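Local coordinates for T-lymphoma invasion and metastasis-inducing protein 1 (Homo sapiens, PDB 4K2P), which probably binds phosphoinositides and partner proteins such as Par-3 through a PH domain joined to a coiled-coil and extension region, in signalling linked to tight junctions, at residues P220-V223 with A224-R227; Q106-L109 with E110-I113; L137-E140 with I141-E145. The protein carries 5 engineered substitutions. All coordinates share one frame; numbering follows the deposited sequence.

Contact 1. Residues P220-V223 with A224-R227; sequences PTKV and AMGR
Met-225 folds back along the helix against Lys-222, its terminal methyl CE lying 4.0 Å from Lys-222 CG where the two side chains cross obliquely. The bend at the thioether, chi3 -70°, turns CE back toward the preceding turn; CG of the same methionine rests 3.5 Å from the carbonyl oxygen Thr-221 O. Beneath these side chains run regular alpha-helical i to i+4 bonds, among them Met-225 N to Thr-221 O at 2.9 Å and Gly-226 N to Lys-222 O at 2.9 Å. Ala-224 adds only a methyl, with CB 3.5 Å from Thr-221 O.

Thr-221, Ala-224 and Met-225 form the inward strip of helix 219-228, packed on Phe-236, Ser-235 and Leu-239 of helix 233-241, while Phe-231 and Ala-217 also touch the methionine. The hydroxyl of Thr-221 is held by Glu-186 of the long helix 168-203 and by Ser-218. At the other end, the guanidinium of Arg-227 has Ala-224 O 3.8 Å above one face, near its rim, and its NH1 reaches Val-28 O on strand 27-30 of the PH domain. Apolar packing thus seats this short helix of the CC-Ex region, whereas Thr-221 and Arg-227 tie it to the coiled coil and the PH sheet.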
ATOM      1  N   PRO A 220     -14.956   0.001  11.673  1.00 33.53           N
ATOM      2  CA  PRO A 220     -14.204   1.209  12.042  1.00 32.19           C
ATOM      3  C   PRO A 220     -13.336   1.745  10.907  1.00 27.91           C
ATOM      4  O   PRO A 220     -13.190   2.961  10.764  1.00 26.15           O
ATOM      5  CB  PRO A 220     -13.322   0.743  13.203  1.00 35.65           C
ATOM      6  CG  PRO A 220     -13.969  -0.479  13.737  1.00 38.70           C
ATOM      7  CD  PRO A 220     -14.755  -1.101  12.632  1.00 37.84           C
ATOM      8  N   THR A 221     -12.786   0.852  10.095  1.00 24.86           N
ATOM      9  CA  THR A 221     -11.938   1.269   8.992  1.00 25.02           C
ATOM     10  C   THR A 221     -12.781   1.932   7.893  1.00 25.47           C
ATOM     11  O   THR A 221     -12.345   2.896   7.261  1.00 27.95           O
ATOM     12  CB  THR A 221     -11.146   0.075   8.425  1.00 27.08           C
ATOM     13  OG1 THR A 221     -10.301  -0.462   9.452  1.00 28.62           O
ATOM     14  CG2 THR A 221     -10.274   0.505   7.260  1.00 26.84           C
ATOM     15  N   LYS A 222     -13.992   1.436   7.675  1.00 22.93           N
ATOM     16  CA  LYS A 222     -14.874   2.047   6.687  1.00 26.65           C
ATOM     17  C   LYS A 222     -15.282   3.448   7.132  1.00 26.42           C
ATOM     18  O   LYS A 222     -15.348   4.365   6.318  1.00 27.62           O
ATOM     19  CB  LYS A 222     -16.106   1.181   6.440  1.00 28.38           C
ATOM     20  CG  LYS A 222     -15.847   0.020   5.506  1.00 31.37           C
ATOM     21  CD  LYS A 222     -17.065  -0.884   5.403  1.00 38.77           C
ATOM     22  CE  LYS A 222     -16.890  -1.916   4.300  1.00 41.56           C
ATOM     23  NZ  LYS A 222     -17.825  -3.055   4.472  1.00 44.92           N
ATOM     24  N   VAL A 223     -15.546   3.605   8.425  1.00 26.25           N
ATOM     25  CA  VAL A 223     -15.870   4.909   8.990  1.00 26.78           C
ATOM     26  C   VAL A 223     -14.709   5.861   8.719  1.00 25.50           C
ATOM     27  O   VAL A 223     -14.922   6.998   8.305  1.00 28.15           O
ATOM     28  CB  VAL A 223     -16.169   4.816  10.511  1.00 30.45           C
ATOM     29  CG1 VAL A 223     -16.234   6.194  11.151  1.00 31.59           C
ATOM     30  CG2 VAL A 223     -17.482   4.077  10.750  1.00 35.19           C
ATOM     31  N   ALA A 224     -13.479   5.385   8.903  1.00 23.83           N
ATOM     32  CA  ALA A 224     -12.296   6.229   8.697  1.00 25.49           C
ATOM     33  C   ALA A 224     -12.124   6.613   7.226  1.00 26.04           C
ATOM     34  O   ALA A 224     -11.758   7.746   6.904  1.00 28.47           O
ATOM     35  CB  ALA A 224     -11.059   5.530   9.204  1.00 25.87           C
ATOM     36  N   MET A 225     -12.394   5.673   6.330  1.00 25.83           N
ATOM     37  CA  MET A 225     -12.323   5.939   4.904  1.00 25.14           C
ATOM     38  C   MET A 225     -13.379   6.982   4.520  1.00 30.72           C
ATOM     39  O   MET A 225     -13.160   7.810   3.633  1.00 31.27           O
ATOM     40  CB  MET A 225     -12.521   4.651   4.098  1.00 26.77           C
ATOM     41  CG  MET A 225     -11.291   3.759   4.072  1.00 27.11           C
ATOM     42  SD  MET A 225     -11.357   2.393   2.882  1.00 35.76           S
ATOM     43  CE  MET A 225     -12.599   1.355   3.628  1.00 34.61           C
ATOM     44  N   GLY A 226     -14.522   6.943   5.199  1.00 32.62           N
ATOM     45  CA  GLY A 226     -15.574   7.911   4.957  1.00 34.97           C
ATOM     46  C   GLY A 226     -15.113   9.303   5.346  1.00 35.27           C
ATOM     47  O   GLY A 226     -15.384  10.284   4.652  1.00 36.79           O
ATOM     48  N   ARG A 227     -14.384   9.380   6.454  1.00 34.99           N
ATOM     49  CA  ARG A 227     -13.846  10.644   6.931  1.00 38.34           C
ATOM     50  C   ARG A 227     -12.843  11.204   5.919  1.00 37.48           C
ATOM     51  O   ARG A 227     -12.793  12.408   5.689  1.00 39.80           O
ATOM     52  CB  ARG A 227     -13.199  10.451   8.303  1.00 42.60           C
ATOM     53  CG  ARG A 227     -12.438  11.656   8.831  1.00 47.96           C
ATOM     54  CD  ARG A 227     -11.805  11.353  10.185  1.00 51.05           C
ATOM     55  NE  ARG A 227     -10.933  10.183  10.112  1.00 50.33           N
ATOM     56  CZ  ARG A 227      -9.753  10.165   9.501  1.00 48.46           C
ATOM     57  NH1 ARG A 227      -9.303  11.257   8.887  1.00 46.12           N
ATOM     58  NH2 ARG A 227      -9.030   9.050   9.487  1.00 48.53           N
TER

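Contact 2. Residues Q106-L109 with E110-I113; sequences QTEL and ENWI
Gln-106 sets CG anti to its own nitrogen (chi1 180°) and then bends at chi2, 56°, which swings its amide alongside the helix to the extended chain of Glu-110. There Gln-106 NE2 donates to Glu-110 OE2 at 3.1 Å. The N-H points almost straight at the oxygen and the oxygen lies in the amide plane, yet the carboxylate is met from above its own plane, the two flat groups being nearly perpendicular. On another side of the helix, a similar bend in Glu-108 carries its carboxylate toward the Trp-112 indole. Direct contact is loose, and water 1 closes the gap, donating to Glu-108 OE2 at 2.6 Å and accepting from Trp-112 NE1 at 3.1 Å. These residues open helix 106-128, the C-terminal helix that plugs one end of the PH-domain barrel. Lys-10 of strand 10-23 forms a salt bridge with Glu-108 OE2 and a cation-pi contact with Trp-112, whose ring also meets that of Phe-89. On the barrel side, Leu-109 and Ile-113 point the same way, CD2 of the leucine 3.5 Å from CD1 of the isoleucine, and they reach Ala-78 and Val-76 of strand 75-78. Ser-105 OG, just before the helix, accepts from the backbone nitrogen of Glu-108, as an N-cap does.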
ATOM      1  N   GLN A 106      -1.494   4.121 -20.848  1.00 29.67           N
ATOM      2  CA  GLN A 106      -1.737   2.936 -20.041  1.00 29.33           C
ATOM      3  C   GLN A 106      -0.465   2.097 -19.945  1.00 28.00           C
ATOM      4  O   GLN A 106      -0.159   1.525 -18.897  1.00 26.42           O
ATOM      5  CB  GLN A 106      -2.887   2.115 -20.637  1.00 35.64           C
ATOM      6  CG  GLN A 106      -3.216   0.847 -19.862  1.00 38.77           C
ATOM      7  CD  GLN A 106      -3.535   1.120 -18.406  1.00 37.90           C
ATOM      8  OE1 GLN A 106      -4.034   2.189 -18.052  1.00 36.18           O
ATOM      9  NE2 GLN A 106      -3.234   0.156 -17.550  1.00 39.54           N
ATOM     10  N   THR A 107       0.284   2.037 -21.037  1.00 29.61           N
ATOM     11  CA  THR A 107       1.496   1.229 -21.082  1.00 31.97           C
ATOM     12  C   THR A 107       2.522   1.768 -20.089  1.00 27.96           C
ATOM     13  O   THR A 107       3.109   1.012 -19.321  1.00 26.52           O
ATOM     14  CB  THR A 107       2.096   1.198 -22.501  1.00 39.79           C
ATOM     15  OG1 THR A 107       1.249   0.423 -23.355  1.00 43.91           O
ATOM     16  CG2 THR A 107       3.494   0.582 -22.501  1.00 43.19           C
ATOM     17  N   GLU A 108       2.706   3.083 -20.078  1.00 27.06           N
ATOM     18  CA  GLU A 108       3.683   3.693 -19.192  1.00 26.35           C
ATOM     19  C   GLU A 108       3.254   3.586 -17.741  1.00 25.00           C
ATOM     20  O   GLU A 108       4.085   3.415 -16.848  1.00 21.98           O
ATOM     21  CB  GLU A 108       3.900   5.153 -19.571  1.00 30.38           C
ATOM     22  CG  GLU A 108       5.114   5.775 -18.928  1.00 34.33           C
ATOM     23  CD  GLU A 108       6.431   5.147 -19.387  1.00 39.70           C
ATOM     24  OE1 GLU A 108       6.434   4.276 -20.289  1.00 42.95           O
ATOM     25  OE2 GLU A 108       7.475   5.546 -18.846  1.00 39.95           O
ATOM     26  N   LEU A 109       1.951   3.669 -17.504  1.00 23.82           N
ATOM     27  CA  LEU A 109       1.422   3.511 -16.161  1.00 22.40           C
ATOM     28  C   LEU A 109       1.775   2.126 -15.643  1.00 19.86           C
ATOM     29  O   LEU A 109       2.261   1.981 -14.529  1.00 19.98           O
ATOM     30  CB  LEU A 109      -0.095   3.726 -16.148  1.00 22.78           C
ATOM     31  CG  LEU A 109      -0.824   3.537 -14.814  1.00 23.02           C
ATOM     32  CD1 LEU A 109      -2.057   4.418 -14.789  1.00 23.95           C
ATOM     33  CD2 LEU A 109      -1.224   2.091 -14.594  1.00 24.55           C
ATOM     34  N   GLU A 110       1.546   1.114 -16.467  1.00 22.75           N
ATOM     35  CA  GLU A 110       1.828  -0.261 -16.083  1.00 27.47           C
ATOM     36  C   GLU A 110       3.319  -0.454 -15.851  1.00 28.31           C
ATOM     37  O   GLU A 110       3.718  -1.233 -15.000  1.00 31.24           O
ATOM     38  CB  GLU A 110       1.344  -1.239 -17.157  1.00 32.28           C
ATOM     39  CG  GLU A 110      -0.158  -1.475 -17.172  1.00 37.20           C
ATOM     40  CD  GLU A 110      -0.633  -2.139 -18.461  1.00 45.51           C
ATOM     41  OE1 GLU A 110       0.212  -2.430 -19.335  1.00 51.74           O
ATOM     42  OE2 GLU A 110      -1.852  -2.380 -18.595  1.00 46.28           O
ATOM     43  N   ASN A 111       4.145   0.257 -16.606  1.00 27.34           N
ATOM     44  CA  ASN A 111       5.588   0.145 -16.438  1.00 25.66           C
ATOM     45  C   ASN A 111       6.053   0.725 -15.106  1.00 24.17           C
ATOM     46  O   ASN A 111       6.974   0.201 -14.489  1.00 26.46           O
ATOM     47  CB  ASN A 111       6.317   0.827 -17.595  1.00 28.43           C
ATOM     48  CG  ASN A 111       6.290  -0.002 -18.860  1.00 34.28           C
ATOM     49  OD1 ASN A 111       6.107  -1.221 -18.814  1.00 37.87           O
ATOM     50  ND2 ASN A 111       6.476   0.654 -20.002  1.00 36.99           N
ATOM     51  N   TRP A 112       5.419   1.808 -14.670  1.00 21.84           N
ATOM     52  CA  TRP A 112       5.747   2.415 -13.386  1.00 19.21           C
ATOM     53  C   TRP A 112       5.320   1.482 -12.253  1.00 22.84           C
ATOM     54  O   TRP A 112       6.052   1.303 -11.281  1.00 23.84           O
ATOM     55  CB  TRP A 112       5.079   3.787 -13.244  1.00 19.88           C
ATOM     56  CG  TRP A 112       5.923   4.920 -13.747  1.00 21.43           C
ATOM     57  CD1 TRP A 112       5.732   5.660 -14.892  1.00 23.58           C
ATOM     58  CD2 TRP A 112       7.105   5.439 -13.129  1.00 22.41           C
ATOM     59  NE1 TRP A 112       6.734   6.605 -15.014  1.00 24.65           N
ATOM     60  CE2 TRP A 112       7.582   6.491 -13.943  1.00 23.87           C
ATOM     61  CE3 TRP A 112       7.806   5.118 -11.963  1.00 22.66           C
ATOM     62  CZ2 TRP A 112       8.723   7.220 -13.623  1.00 25.38           C
ATOM     63  CZ3 TRP A 112       8.945   5.843 -11.657  1.00 25.49           C
ATOM     64  CH2 TRP A 112       9.387   6.882 -12.478  1.00 25.90           C
ATOM     65  N   ILE A 113       4.145   0.873 -12.385  1.00 22.15           N
ATOM     66  CA  ILE A 113       3.658  -0.033 -11.355  1.00 23.68           C
ATOM     67  C   ILE A 113       4.606  -1.222 -11.252  1.00 23.60           C
ATOM     68  O   ILE A 113       4.968  -1.647 -10.159  1.00 23.01           O
ATOM     69  CB  ILE A 113       2.217  -0.512 -11.644  1.00 25.20           C
ATOM     70  CG1 ILE A 113       1.243   0.652 -11.435  1.00 24.87           C
ATOM     71  CG2 ILE A 113       1.837  -1.671 -10.719  1.00 27.94           C
ATOM     72  CD1 ILE A 113      -0.200   0.329 -11.709  1.00 26.63           C
TER
HETATM   73  O   HOH W   1       7.798   7.838 -17.624  1.00 40.38           O

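Contact 3. Residues L137-E140 with I141-E145; sequences LKSE and IKKLE
Glu-140 and Lys-143 meet at a slant one helical turn apart, and their charged ends are brought together chiefly by a water. The direct salt bridge is long, 3.7 Å between Glu-140 OE2 and Lys-143 NZ. Water 3 sits beside that gap, donating to Glu-140 OE2 at 2.8 Å and accepting from Lys-143 NZ at 3.1 Å. Its third partner is Ser-139 OG, also at 2.8 Å. The serine hydroxyl lies opposite its own backbone nitrogen across the first torsion (chi1 172°), which directs it toward the lysine end, and a bend at chi2 of Glu-140 lifts the carboxylate to the same water. One water therefore links a hydroxyl, a carboxylate and an ammonium group, probably easing the charge of both ions where the direct contact is slack.

The backbone acceptors are satisfied in the regular alpha-helical way: the carbonyls of Leu-137, Lys-138, Ser-139 and Glu-140 receive the N-H groups of Ile-141 through Leu-144 in turn. Lys-138 O has a second donor, water 2 at 2.8 Å, which in turn accepts a weak bond from Lys-142 NZ at 3.4 Å. The final bend of Lys-142, chi4 78°, curls its ammonium back over this carbonyl, while the Lys-138 chain runs out extended and keeps the two ammonium nitrogens 7.0 Å apart. Ile-141 lays CG1 3.2 Å from Leu-137 O.

Leu-137, Ile-141 and Leu-144 make the buried side of helix 133-161, packing on Phe-195 and Leu-192 of helix 168-203, the other arm of the helical hairpin that forms the coiled coil. Lys-138 touches Gln-203 on that arm, and Glu-145 reaches over to the same arm in a salt bridge with Arg-196.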
ATOM      1  N   LEU A 137       8.658 -14.697  -2.116  1.00 31.66           N
ATOM      2  CA  LEU A 137       7.344 -14.058  -2.153  1.00 29.46           C
ATOM      3  C   LEU A 137       6.234 -15.085  -1.974  1.00 30.59           C
ATOM      4  O   LEU A 137       5.296 -14.861  -1.215  1.00 30.09           O
ATOM      5  CB  LEU A 137       7.136 -13.308  -3.470  1.00 27.82           C
ATOM      6  CG  LEU A 137       7.915 -12.013  -3.680  1.00 29.00           C
ATOM      7  CD1 LEU A 137       7.578 -11.441  -5.048  1.00 27.98           C
ATOM      8  CD2 LEU A 137       7.636 -10.997  -2.583  1.00 29.74           C
ATOM      9  N   LYS A 138       6.342 -16.208  -2.674  1.00 33.29           N
ATOM     10  CA  LYS A 138       5.350 -17.271  -2.561  1.00 34.99           C
ATOM     11  C   LYS A 138       5.336 -17.855  -1.157  1.00 37.60           C
ATOM     12  O   LYS A 138       4.287 -18.246  -0.655  1.00 41.23           O
ATOM     13  CB  LYS A 138       5.613 -18.368  -3.582  1.00 36.85           C
ATOM     14  CG  LYS A 138       5.361 -17.920  -5.009  1.00 36.36           C
ATOM     15  CD  LYS A 138       5.719 -19.007  -5.994  1.00 44.15           C
ATOM     16  CE  LYS A 138       5.551 -18.519  -7.423  1.00 49.44           C
ATOM     17  NZ  LYS A 138       6.114 -19.486  -8.402  1.00 56.13           N
ATOM     18  N   SER A 139       6.507 -17.925  -0.536  1.00 37.78           N
ATOM     19  CA  SER A 139       6.624 -18.457   0.809  1.00 38.84           C
ATOM     20  C   SER A 139       5.932 -17.551   1.823  1.00 33.77           C
ATOM     21  O   SER A 139       5.236 -18.027   2.718  1.00 31.66           O
ATOM     22  CB  SER A 139       8.095 -18.632   1.180  1.00 48.68           C
ATOM     23  OG  SER A 139       8.227 -18.975   2.548  1.00 55.80           O
ATOM     24  N   GLU A 140       6.120 -16.243   1.662  1.00 30.91           N
ATOM     25  CA  GLU A 140       5.536 -15.253   2.560  1.00 30.80           C
ATOM     26  C   GLU A 140       4.025 -15.221   2.380  1.00 33.45           C
ATOM     27  O   GLU A 140       3.269 -14.935   3.315  1.00 34.18           O
ATOM     28  CB  GLU A 140       6.136 -13.873   2.296  1.00 30.14           C
ATOM     29  CG  GLU A 140       7.577 -13.736   2.745  1.00 37.54           C
ATOM     30  CD  GLU A 140       7.735 -13.852   4.251  1.00 47.07           C
ATOM     31  OE1 GLU A 140       7.121 -13.051   4.982  1.00 46.03           O
ATOM     32  OE2 GLU A 140       8.479 -14.746   4.704  1.00 55.81           O
ATOM     33  N   ILE A 141       3.599 -15.517   1.161  1.00 32.76           N
ATOM     34  CA  ILE A 141       2.189 -15.579   0.833  1.00 29.52           C
ATOM     35  C   ILE A 141       1.586 -16.779   1.560  1.00 28.81           C
ATOM     36  O   ILE A 141       0.543 -16.666   2.196  1.00 26.49           O
ATOM     37  CB  ILE A 141       1.989 -15.668  -0.701  1.00 30.80           C
ATOM     38  CG1 ILE A 141       2.184 -14.281  -1.319  1.00 27.92           C
ATOM     39  CG2 ILE A 141       0.616 -16.232  -1.065  1.00 32.26           C
ATOM     40  CD1 ILE A 141       2.327 -14.280  -2.823  1.00 28.55           C
ATOM     41  N   LYS A 142       2.275 -17.911   1.505  1.00 30.92           N
ATOM     42  CA  LYS A 142       1.813 -19.115   2.180  1.00 36.69           C
ATOM     43  C   LYS A 142       1.701 -18.884   3.683  1.00 33.82           C
ATOM     44  O   LYS A 142       0.738 -19.320   4.317  1.00 35.48           O
ATOM     45  CB  LYS A 142       2.754 -20.286   1.903  1.00 46.59           C
ATOM     46  CG  LYS A 142       2.657 -20.849   0.491  1.00 54.21           C
ATOM     47  CD  LYS A 142       3.554 -22.069   0.325  1.00 64.73           C
ATOM     48  CE  LYS A 142       3.554 -22.592  -1.109  1.00 70.47           C
ATOM     49  NZ  LYS A 142       4.410 -21.763  -2.015  1.00 70.41           N
ATOM     50  N   LYS A 143       2.670 -18.177   4.248  1.00 30.60           N
ATOM     51  CA  LYS A 143       2.677 -17.927   5.682  1.00 31.39           C
ATOM     52  C   LYS A 143       1.498 -17.070   6.093  1.00 27.85           C
ATOM     53  O   LYS A 143       0.854 -17.339   7.110  1.00 26.81           O
ATOM     54  CB  LYS A 143       3.981 -17.260   6.115  1.00 33.82           C
ATOM     55  CG  LYS A 143       5.148 -18.222   6.202  1.00 41.17           C
ATOM     56  CD  LYS A 143       6.409 -17.509   6.647  1.00 46.79           C
ATOM     57  CE  LYS A 143       7.627 -18.410   6.540  1.00 55.86           C
ATOM     58  NZ  LYS A 143       8.869 -17.692   6.945  1.00 60.67           N
ATOM     59  N   LEU A 144       1.201 -16.059   5.287  1.00 25.68           N
ATOM     60  CA  LEU A 144       0.094 -15.163   5.568  1.00 26.10           C
ATOM     61  C   LEU A 144      -1.243 -15.880   5.487  1.00 25.86           C
ATOM     62  O   LEU A 144      -2.138 -15.592   6.263  1.00 25.89           O
ATOM     63  CB  LEU A 144       0.104 -13.974   4.606  1.00 26.34           C
ATOM     64  CG  LEU A 144       1.078 -12.868   5.006  1.00 27.97           C
ATOM     65  CD1 LEU A 144       1.377 -11.975   3.803  1.00 28.85           C
ATOM     66  CD2 LEU A 144       0.507 -12.063   6.160  1.00 28.36           C
ATOM     67  N   GLU A 145      -1.385 -16.795   4.536  1.00 26.40           N
ATOM     68  CA  GLU A 145      -2.613 -17.563   4.395  1.00 28.39           C
ATOM     69  C   GLU A 145      -2.812 -18.493   5.599  1.00 30.15           C
ATOM     70  O   GLU A 145      -3.943 -18.728   6.032  1.00 31.34           O
ATOM     71  CB  GLU A 145      -2.606 -18.365   3.092  1.00 33.06           C
ATOM     72  CG  GLU A 145      -2.672 -17.500   1.830  1.00 34.98           C
ATOM     73  CD  GLU A 145      -2.670 -18.323   0.548  1.00 42.18           C
ATOM     74  OE1 GLU A 145      -1.866 -19.262   0.433  1.00 41.00           O
ATOM     75  OE2 GLU A 145      -3.481 -18.029  -0.354  1.00 49.51           O
TER
HETATM   76  O   HOH W   2       2.350 -19.066  -2.497  1.00 34.76           O
HETATM   77  O   HOH W   3       9.742 -17.202   4.051  1.00 45.23           O

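How the contacts relate
Along the chain, contact 2 comes first, then contact 3 and last contact 1, each on its own helix. Contact 2 opens helix 106-128, which closes the PH domain; contact 3 lies near the start of helix 133-161, the next helix in the chain and first arm of the coiled coil; contact 1 occupies helix 219-228, beyond the second arm, 168-203. None touches another. Contacts 2 and 3 have centres 26 Å apart, and contact 1 is 30 Å from contact 2 and 28 Å from contact 3, centre to centre. Helix 168-203 connects two of them, packing against contact 3 and offering Glu-186 to contact 1, while contact 1 also reaches the PH sheet, consistent with one integrated PH-CC-Ex unit.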